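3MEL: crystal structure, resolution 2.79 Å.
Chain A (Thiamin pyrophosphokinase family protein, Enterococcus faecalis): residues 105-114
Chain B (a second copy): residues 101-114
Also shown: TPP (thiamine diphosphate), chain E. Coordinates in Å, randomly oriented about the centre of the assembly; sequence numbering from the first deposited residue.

Chain A, residues 105-114: RIDHLLANLW
Chain B 101-114: ATGGRIDHLLANLW

Each stretch carries a helix, clear from A:Ile106 to A:Asn112 and from B:Leu110 to B:Leu113. The two axes approach to 13.1 Å, and their N-to-C directions differ by 105°. CA atoms come nearest at A:Leu110 and B:Leu110 (9.8 Å), A:Leu109 and B:Ile106 (9.7 Å), and A:Ile106 and B:Thr102 (9.6 Å). Backbone N(i+4) to O(i) hydrogen bonds hold the helices, for example A:Leu110 N to A:Ile106 O, 2.9 Å, and B:Leu113 N to B:Leu109 O, 2.8 Å.

No hydrogen bond crosses between the stretches. The contact is apolar and buries 361 Å², both sides summed; methyl groups pack together and exclude water. At its centre A:Leu109 CD2 lies 3.9 Å from B:Leu109 CD1; A:Leu109 is t,p and B:Leu109 is t,t. A:Leu109 CD1 also meets B:Ile106 (m,t) CD1 at 4.2 Å. Two leucine pairs are reciprocal: A:Leu110 CD2 to B:Leu113 CD2, 3.7 Å, and A:Leu113 CD2 to B:Leu110 CD1, 3.8 Å. A:Leu110 and B:Leu110 are m,t; CA-to-CB points sideways, but the side-chain ends come nearer the partner. A:Leu113 and B:Leu113 are t,p, with CB toward the partner. A:Ile106 (m,t) places CD1 4.2 Å from CG2 of B:Thr102 (p), a loop residue at phi/psi -132/-164.

Charged groups pair within each chain, outside this contact. A:Arg105 NH1 is 2.7 Å from A:Asp107 OD1, and B:Arg105 NH1 is 2.7 Å from B:Asp107 OD1, both salt bridges. A:His108 CE1 lies 3.2 Å from TPP O1A.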

ATOM      1  N   ARG A 105      -5.255   6.286   3.363  1.00 36.36           N
ATOM      2  CA  ARG A 105      -6.153   5.180   3.664  1.00 29.39           C
ATOM      3  C   ARG A 105      -5.787   3.955   2.844  1.00 28.20           C
ATOM      4  O   ARG A 105      -5.753   4.003   1.618  1.00 24.97           O
ATOM      5  CB  ARG A 105      -7.609   5.602   3.446  1.00 33.21           C
ATOM      6  CG  ARG A 105      -8.340   5.850   4.760  1.00 35.48           C
ATOM      7  CD  ARG A 105      -9.305   7.013   4.727  1.00 36.06           C
ATOM      8  NE  ARG A 105     -10.623   6.760   4.128  1.00 43.48           N
ATOM      9  CZ  ARG A 105     -11.169   5.576   3.853  1.00 38.34           C
ATOM     10  NH1 ARG A 105     -10.532   4.447   4.113  1.00 36.59           N
ATOM     11  NH2 ARG A 105     -12.373   5.527   3.305  1.00 33.83           N
ATOM     12  N   ILE A 106      -5.514   2.845   3.526  1.00 29.62           N
ATOM     13  CA  ILE A 106      -4.905   1.716   2.840  1.00 25.86           C
ATOM     14  C   ILE A 106      -5.896   0.911   2.000  1.00 25.07           C
ATOM     15  O   ILE A 106      -5.506   0.316   1.004  1.00 28.94           O
ATOM     16  CB  ILE A 106      -4.005   0.848   3.773  1.00 26.62           C
ATOM     17  CG1 ILE A 106      -3.023   1.732   4.555  1.00 26.62           C
ATOM     18  CG2 ILE A 106      -3.216  -0.194   2.968  1.00 22.66           C
ATOM     19  CD1 ILE A 106      -1.970   0.967   5.336  1.00 23.13           C
ATOM     20  N   ASP A 107      -7.175   0.919   2.367  1.00 23.28           N
ATOM     21  CA  ASP A 107      -8.199   0.381   1.473  1.00 24.92           C
ATOM     22  C   ASP A 107      -8.179   1.100   0.117  1.00 28.28           C
ATOM     23  O   ASP A 107      -8.254   0.471  -0.929  1.00 28.80           O
ATOM     24  CB  ASP A 107      -9.606   0.418   2.097  1.00 26.97           C
ATOM     25  CG  ASP A 107      -9.883   1.690   2.881  1.00 29.57           C
ATOM     26  OD1 ASP A 107      -9.023   2.590   2.916  1.00 27.89           O
ATOM     27  OD2 ASP A 107     -10.974   1.781   3.478  1.00 27.29           O
ATOM     28  N   HIS A 108      -8.072   2.423   0.142  1.00 29.31           N
ATOM     29  CA  HIS A 108      -7.927   3.179  -1.083  1.00 29.15           C
ATOM     30  C   HIS A 108      -6.565   2.964  -1.731  1.00 28.65           C
ATOM     31  O   HIS A 108      -6.456   2.897  -2.952  1.00 27.12           O
ATOM     32  CB  HIS A 108      -8.159   4.657  -0.834  1.00 30.32           C
ATOM     33  CG  HIS A 108      -9.598   5.020  -0.751  1.00 38.01           C
ATOM     34  ND1 HIS A 108     -10.076   5.978   0.112  1.00 45.43           N
ATOM     35  CD2 HIS A 108     -10.673   4.544  -1.424  1.00 46.29           C
ATOM     36  CE1 HIS A 108     -11.386   6.080  -0.033  1.00 57.38           C
ATOM     37  NE2 HIS A 108     -11.772   5.221  -0.960  1.00 55.11           N
ATOM     38  N   LEU A 109      -5.512   2.859  -0.940  1.00 27.07           N
ATOM     39  CA  LEU A 109      -4.245   2.543  -1.573  1.00 27.09           C
ATOM     40  C   LEU A 109      -4.410   1.269  -2.437  1.00 29.54           C
ATOM     41  O   LEU A 109      -4.161   1.304  -3.640  1.00 27.94           O
ATOM     42  CB  LEU A 109      -3.108   2.427  -0.556  1.00 27.00           C
ATOM     43  CG  LEU A 109      -1.807   1.865  -1.130  1.00 24.41           C
ATOM     44  CD1 LEU A 109      -1.192   2.879  -2.043  1.00 26.27           C
ATOM     45  CD2 LEU A 109      -0.841   1.486  -0.037  1.00 21.89           C
ATOM     46  N   LEU A 110      -4.865   0.166  -1.836  1.00 27.47           N
ATOM     47  CA  LEU A 110      -5.070  -1.095  -2.564  1.00 28.89           C
ATOM     48  C   LEU A 110      -6.191  -1.051  -3.631  1.00 29.02           C
ATOM     49  O   LEU A 110      -6.172  -1.782  -4.632  1.00 28.40           O
ATOM     50  CB  LEU A 110      -5.355  -2.216  -1.568  1.00 28.64           C
ATOM     51  CG  LEU A 110      -4.279  -2.447  -0.512  1.00 27.14           C
ATOM     52  CD1 LEU A 110      -4.790  -3.402   0.555  1.00 25.30           C
ATOM     53  CD2 LEU A 110      -3.009  -2.985  -1.154  1.00 28.24           C
ATOM     54  N   ALA A 111      -7.177  -0.198  -3.399  1.00 26.98           N
ATOM     55  CA  ALA A 111      -8.197   0.065  -4.399  1.00 25.54           C
ATOM     56  C   ALA A 111      -7.505   0.522  -5.671  1.00 26.94           C
ATOM     57  O   ALA A 111      -7.797   0.027  -6.754  1.00 28.35           O
ATOM     58  CB  ALA A 111      -9.147   1.136  -3.895  1.00 23.76           C
ATOM     59  N   ASN A 112      -6.562   1.449  -5.513  1.00 26.58           N
ATOM     60  CA  ASN A 112      -5.805   2.015  -6.615  1.00 25.04           C
ATOM     61  C   ASN A 112      -4.818   1.014  -7.229  1.00 29.57           C
ATOM     62  O   ASN A 112      -4.806   0.782  -8.426  1.00 33.19           O
ATOM     63  CB  ASN A 112      -5.061   3.277  -6.151  1.00 25.06           C
ATOM     64  CG  ASN A 112      -5.978   4.495  -5.963  1.00 25.37           C
ATOM     65  OD1 ASN A 112      -7.066   4.573  -6.532  1.00 29.84           O
ATOM     66  ND2 ASN A 112      -5.521   5.461  -5.178  1.00 24.11           N
ATOM     67  N   LEU A 113      -3.997   0.414  -6.385  1.00 32.08           N
ATOM     68  CA  LEU A 113      -2.978  -0.546  -6.787  1.00 28.28           C
ATOM     69  C   LEU A 113      -3.471  -1.781  -7.557  1.00 29.69           C
ATOM     70  O   LEU A 113      -2.678  -2.493  -8.145  1.00 32.83           O
ATOM     71  CB  LEU A 113      -2.272  -1.013  -5.520  1.00 30.98           C
ATOM     72  CG  LEU A 113      -1.058  -1.913  -5.652  1.00 30.30           C
ATOM     73  CD1 LEU A 113       0.009  -1.175  -6.424  1.00 35.77           C
ATOM     74  CD2 LEU A 113      -0.566  -2.291  -4.275  1.00 30.45           C
ATOM     75  N   TRP A 114      -4.765  -2.065  -7.527  1.00 31.15           N
ATOM     76  CA  TRP A 114      -5.291  -3.240  -8.208  1.00 28.81           C
ATOM     77  C   TRP A 114      -6.141  -2.812  -9.405  1.00 28.60           C
ATOM     78  O   TRP A 114      -6.890  -3.610  -9.962  1.00 29.41           O
ATOM     79  CB  TRP A 114      -6.137  -4.096  -7.249  1.00 28.81           C
ATOM     80  CG  TRP A 114      -5.382  -4.797  -6.101  1.00 33.44           C
ATOM     81  CD1 TRP A 114      -4.088  -5.267  -6.104  1.00 33.80           C
ATOM     82  CD2 TRP A 114      -5.916  -5.126  -4.804  1.00 32.85           C
ATOM     83  NE1 TRP A 114      -3.783  -5.834  -4.882  1.00 27.32           N
ATOM     84  CE2 TRP A 114      -4.886  -5.755  -4.071  1.00 29.76           C
ATOM     85  CE3 TRP A 114      -7.159  -4.928  -4.187  1.00 28.71           C
ATOM     86  CZ2 TRP A 114      -5.073  -6.192  -2.760  1.00 32.57           C
ATOM     87  CZ3 TRP A 114      -7.330  -5.353  -2.891  1.00 27.35           C
ATOM     88  CH2 TRP A 114      -6.301  -5.986  -2.193  1.00 28.87           C
TER
ATOM     89  N   ALA B 101       5.856   0.624   9.554  1.00 35.99           N
ATOM     90  CA  ALA B 101       6.149  -0.099   8.312  1.00 36.44           C
ATOM     91  C   ALA B 101       5.424   0.471   7.087  1.00 39.55           C
ATOM     92  O   ALA B 101       5.383  -0.167   6.035  1.00 39.90           O
ATOM     93  CB  ALA B 101       5.824  -1.569   8.462  1.00 35.20           C
ATOM     94  N   THR B 102       4.875   1.676   7.230  1.00 40.91           N
ATOM     95  CA  THR B 102       4.070   2.317   6.192  1.00 37.08           C
ATOM     96  C   THR B 102       4.505   3.777   5.934  1.00 37.57           C
ATOM     97  O   THR B 102       5.592   4.213   6.340  1.00 36.84           O
ATOM     98  CB  THR B 102       2.615   2.342   6.638  1.00 39.30           C
ATOM     99  OG1 THR B 102       2.572   2.808   7.992  1.00 41.91           O
ATOM    100  CG2 THR B 102       2.001   0.938   6.568  1.00 34.04           C
ATOM    101  N   GLY B 103       3.649   4.534   5.260  1.00 35.91           N
ATOM    102  CA  GLY B 103       3.868   5.965   5.110  1.00 42.82           C
ATOM    103  C   GLY B 103       5.030   6.447   4.238  1.00 42.60           C
ATOM    104  O   GLY B 103       5.205   7.660   4.069  1.00 36.68           O
ATOM    105  N   GLY B 104       5.821   5.522   3.694  1.00 36.02           N
ATOM    106  CA  GLY B 104       6.934   5.887   2.836  1.00 31.78           C
ATOM    107  C   GLY B 104       6.989   5.056   1.565  1.00 32.54           C
ATOM    108  O   GLY B 104       6.064   5.089   0.759  1.00 38.00           O
ATOM    109  N   ARG B 105       8.074   4.315   1.376  1.00 31.03           N
ATOM    110  CA  ARG B 105       8.199   3.429   0.225  1.00 30.19           C
ATOM    111  C   ARG B 105       7.100   2.362   0.231  1.00 31.43           C
ATOM    112  O   ARG B 105       6.757   1.787   1.260  1.00 27.48           O
ATOM    113  CB  ARG B 105       9.588   2.776   0.161  1.00 31.98           C
ATOM    114  CG  ARG B 105      10.699   3.654  -0.397  1.00 32.42           C
ATOM    115  CD  ARG B 105      11.893   3.813   0.567  1.00 36.74           C
ATOM    116  NE  ARG B 105      12.914   2.752   0.548  1.00 36.88           N
ATOM    117  CZ  ARG B 105      12.905   1.662  -0.220  1.00 36.33           C
ATOM    118  NH1 ARG B 105      11.929   1.437  -1.083  1.00 38.97           N
ATOM    119  NH2 ARG B 105      13.883   0.780  -0.123  1.00 38.81           N
ATOM    120  N   ILE B 106       6.561   2.104  -0.950  1.00 32.65           N
ATOM    121  CA  ILE B 106       5.406   1.256  -1.098  1.00 29.79           C
ATOM    122  C   ILE B 106       5.783  -0.182  -1.414  1.00 34.24           C
ATOM    123  O   ILE B 106       4.992  -1.110  -1.165  1.00 35.50           O
ATOM    124  CB  ILE B 106       4.482   1.826  -2.172  1.00 30.13           C
ATOM    125  CG1 ILE B 106       3.833   3.107  -1.639  1.00 32.06           C
ATOM    126  CG2 ILE B 106       3.437   0.801  -2.597  1.00 29.01           C
ATOM    127  CD1 ILE B 106       2.845   3.736  -2.586  1.00 32.13           C
ATOM    128  N   ASP B 107       6.983  -0.371  -1.963  1.00 34.97           N
ATOM    129  CA  ASP B 107       7.496  -1.718  -2.213  1.00 32.74           C
ATOM    130  C   ASP B 107       7.836  -2.361  -0.877  1.00 33.94           C
ATOM    131  O   ASP B 107       7.952  -3.573  -0.769  1.00 36.26           O
ATOM    132  CB  ASP B 107       8.714  -1.689  -3.147  1.00 32.82           C
ATOM    133  CG  ASP B 107       9.910  -0.950  -2.556  1.00 34.63           C
ATOM    134  OD1 ASP B 107       9.715  -0.006  -1.760  1.00 35.76           O
ATOM    135  OD2 ASP B 107      11.054  -1.309  -2.909  1.00 31.45           O
ATOM    136  N   HIS B 108       7.983  -1.523   0.138  1.00 35.08           N
ATOM    137  CA  HIS B 108       8.317  -1.979   1.467  1.00 35.00           C
ATOM    138  C   HIS B 108       7.018  -2.170   2.218  1.00 34.39           C
ATOM    139  O   HIS B 108       6.913  -3.054   3.045  1.00 37.40           O
ATOM    140  CB  HIS B 108       9.193  -0.954   2.175  1.00 32.28           C
ATOM    141  CG  HIS B 108       9.949  -1.502   3.338  1.00 48.66           C
ATOM    142  ND1 HIS B 108      11.323  -1.411   3.441  1.00 59.01           N
ATOM    143  CD2 HIS B 108       9.529  -2.143   4.457  1.00 52.36           C
ATOM    144  CE1 HIS B 108      11.714  -1.973   4.574  1.00 58.07           C
ATOM    145  NE2 HIS B 108      10.646  -2.425   5.209  1.00 47.49           N
ATOM    146  N   LEU B 109       6.020  -1.345   1.925  1.00 29.94           N
ATOM    147  CA  LEU B 109       4.717  -1.497   2.558  1.00 30.92           C
ATOM    148  C   LEU B 109       4.108  -2.828   2.136  1.00 34.28           C
ATOM    149  O   LEU B 109       3.582  -3.580   2.974  1.00 32.76           O
ATOM    150  CB  LEU B 109       3.781  -0.337   2.192  1.00 32.60           C
ATOM    151  CG  LEU B 109       2.342  -0.257   2.726  1.00 33.04           C
ATOM    152  CD1 LEU B 109       1.873   1.183   2.690  1.00 34.19           C
ATOM    153  CD2 LEU B 109       1.368  -1.139   1.954  1.00 28.21           C
ATOM    154  N   LEU B 110       4.191  -3.124   0.841  1.00 30.81           N
ATOM    155  CA  LEU B 110       3.674  -4.385   0.316  1.00 31.10           C
ATOM    156  C   LEU B 110       4.381  -5.615   0.909  1.00 31.85           C
ATOM    157  O   LEU B 110       3.750  -6.616   1.246  1.00 29.97           O
ATOM    158  CB  LEU B 110       3.774  -4.399  -1.209  1.00 33.50           C
ATOM    159  CG  LEU B 110       2.873  -3.406  -1.933  1.00 28.45           C
ATOM    160  CD1 LEU B 110       2.835  -3.745  -3.395  1.00 23.93           C
ATOM    161  CD2 LEU B 110       1.498  -3.517  -1.318  1.00 26.82           C
ATOM    162  N   ALA B 111       5.697  -5.538   1.032  1.00 32.81           N
ATOM    163  CA  ALA B 111       6.446  -6.630   1.619  1.00 30.99           C
ATOM    164  C   ALA B 111       5.955  -6.940   3.037  1.00 29.37           C
ATOM    165  O   ALA B 111       6.104  -8.064   3.511  1.00 31.26           O
ATOM    166  CB  ALA B 111       7.927  -6.307   1.612  1.00 31.20           C
ATOM    167  N   ASN B 112       5.382  -5.936   3.699  1.00 29.38           N
ATOM    168  CA  ASN B 112       4.834  -6.074   5.041  1.00 26.79           C
ATOM    169  C   ASN B 112       3.372  -6.520   4.990  1.00 29.23           C
ATOM    170  O   ASN B 112       2.897  -7.260   5.847  1.00 28.76           O
ATOM    171  CB  ASN B 112       4.931  -4.745   5.790  1.00 26.75           C
ATOM    172  CG  ASN B 112       6.255  -4.565   6.518  1.00 30.77           C
ATOM    173  OD1 ASN B 112       7.265  -4.160   5.941  1.00 35.84           O
ATOM    174  ND2 ASN B 112       6.251  -4.853   7.800  1.00 34.06           N
ATOM    175  N   LEU B 113       2.648  -6.051   3.981  1.00 30.37           N
ATOM    176  CA  LEU B 113       1.247  -6.404   3.857  1.00 28.47           C
ATOM    177  C   LEU B 113       1.154  -7.888   3.542  1.00 29.63           C
ATOM    178  O   LEU B 113       0.180  -8.561   3.896  1.00 29.86           O
ATOM    179  CB  LEU B 113       0.565  -5.562   2.779  1.00 27.35           C
ATOM    180  CG  LEU B 113      -0.879  -5.907   2.384  1.00 28.44           C
ATOM    181  CD1 LEU B 113      -1.887  -5.418   3.426  1.00 26.42           C
ATOM    182  CD2 LEU B 113      -1.226  -5.376   0.996  1.00 23.23           C
ATOM    183  N   TRP B 114       2.195  -8.406   2.910  1.00 29.99           N
ATOM    184  CA  TRP B 114       2.171  -9.770   2.412  1.00 30.68           C
ATOM    185  C   TRP B 114       2.881 -10.787   3.295  1.00 27.57           C
ATOM    186  O   TRP B 114       3.087 -11.914   2.890  1.00 28.30           O
ATOM    187  CB  TRP B 114       2.749  -9.812   1.005  1.00 29.56           C
ATOM    188  CG  TRP B 114       1.911  -9.108   0.015  1.00 32.02           C
ATOM    189  CD1 TRP B 114       0.566  -8.888   0.090  1.00 31.25           C
ATOM    190  CD2 TRP B 114       2.346  -8.540  -1.232  1.00 33.73           C
ATOM    191  NE1 TRP B 114       0.138  -8.216  -1.031  1.00 34.01           N
ATOM    192  CE2 TRP B 114       1.213  -7.994  -1.857  1.00 31.05           C
ATOM    193  CE3 TRP B 114       3.585  -8.445  -1.881  1.00 34.96           C
ATOM    194  CZ2 TRP B 114       1.279  -7.370  -3.090  1.00 28.79           C
ATOM    195  CZ3 TRP B 114       3.647  -7.822  -3.098  1.00 29.40           C
ATOM    196  CH2 TRP B 114       2.505  -7.294  -3.693  1.00 33.21           C
TER
HETATM  197  N1' TPP E 902     -18.318  -2.576  -0.002  1.00 37.94           N
HETATM  198  C2' TPP E 902     -19.482  -3.081  -0.763  1.00 38.61           C
HETATM  199  CM2 TPP E 902     -19.343  -4.575  -1.119  1.00 32.58           C
HETATM  200  N3' TPP E 902     -19.879  -2.187  -1.855  1.00 41.99           N
HETATM  201  C4' TPP E 902     -19.992  -0.743  -1.537  1.00 46.28           C
HETATM  202  N4' TPP E 902     -20.338   0.012  -2.748  1.00 42.72           N
HETATM  203  C5' TPP E 902     -18.634  -0.265  -0.900  1.00 39.66           C
HETATM  204  C6' TPP E 902     -18.388  -1.154   0.330  1.00 36.46           C
HETATM  205  C7' TPP E 902     -18.682   1.248  -0.538  1.00 42.63           C
HETATM  206  N3  TPP E 902     -18.622   2.115  -1.758  1.00 46.91           N
HETATM  207  C2  TPP E 902     -17.849   1.596  -2.894  1.00 39.36           C
HETATM  208  S1  TPP E 902     -16.510   2.781  -3.217  1.00 52.66           S
HETATM  209  C5  TPP E 902     -17.114   4.089  -2.093  1.00 52.18           C
HETATM  210  C4  TPP E 902     -18.480   3.614  -1.560  1.00 48.67           C
HETATM  211  CM4 TPP E 902     -18.704   4.054  -0.116  1.00 47.05           C
HETATM  212  C6  TPP E 902     -17.041   5.532  -2.593  1.00 61.87           C
HETATM  213  C7  TPP E 902     -15.783   6.262  -2.090  1.00 70.22           C
HETATM  214  O7  TPP E 902     -15.320   7.107  -3.130  1.00 95.11           O
HETATM  215  PA  TPP E 902     -14.294   8.316  -2.976  1.00185.29           P
HETATM  216  O1A TPP E 902     -13.588   7.825  -1.651  1.00101.55           O
HETATM  217  O2A TPP E 902     -14.742   9.702  -3.170  1.00184.36           O
HETATM  218  O3A TPP E 902     -13.101   8.411  -4.025  1.00 97.16           O
HETATM  219  PB  TPP E 902     -11.574   8.816  -3.967  1.00129.96           P
HETATM  220  O1B TPP E 902     -10.918   8.258  -5.278  1.00 68.73           O
HETATM  221  O2B TPP E 902     -11.574  10.342  -4.391  1.00 82.75           O
HETATM  222  O3B TPP E 902     -10.885   8.738  -2.664  1.00129.49           O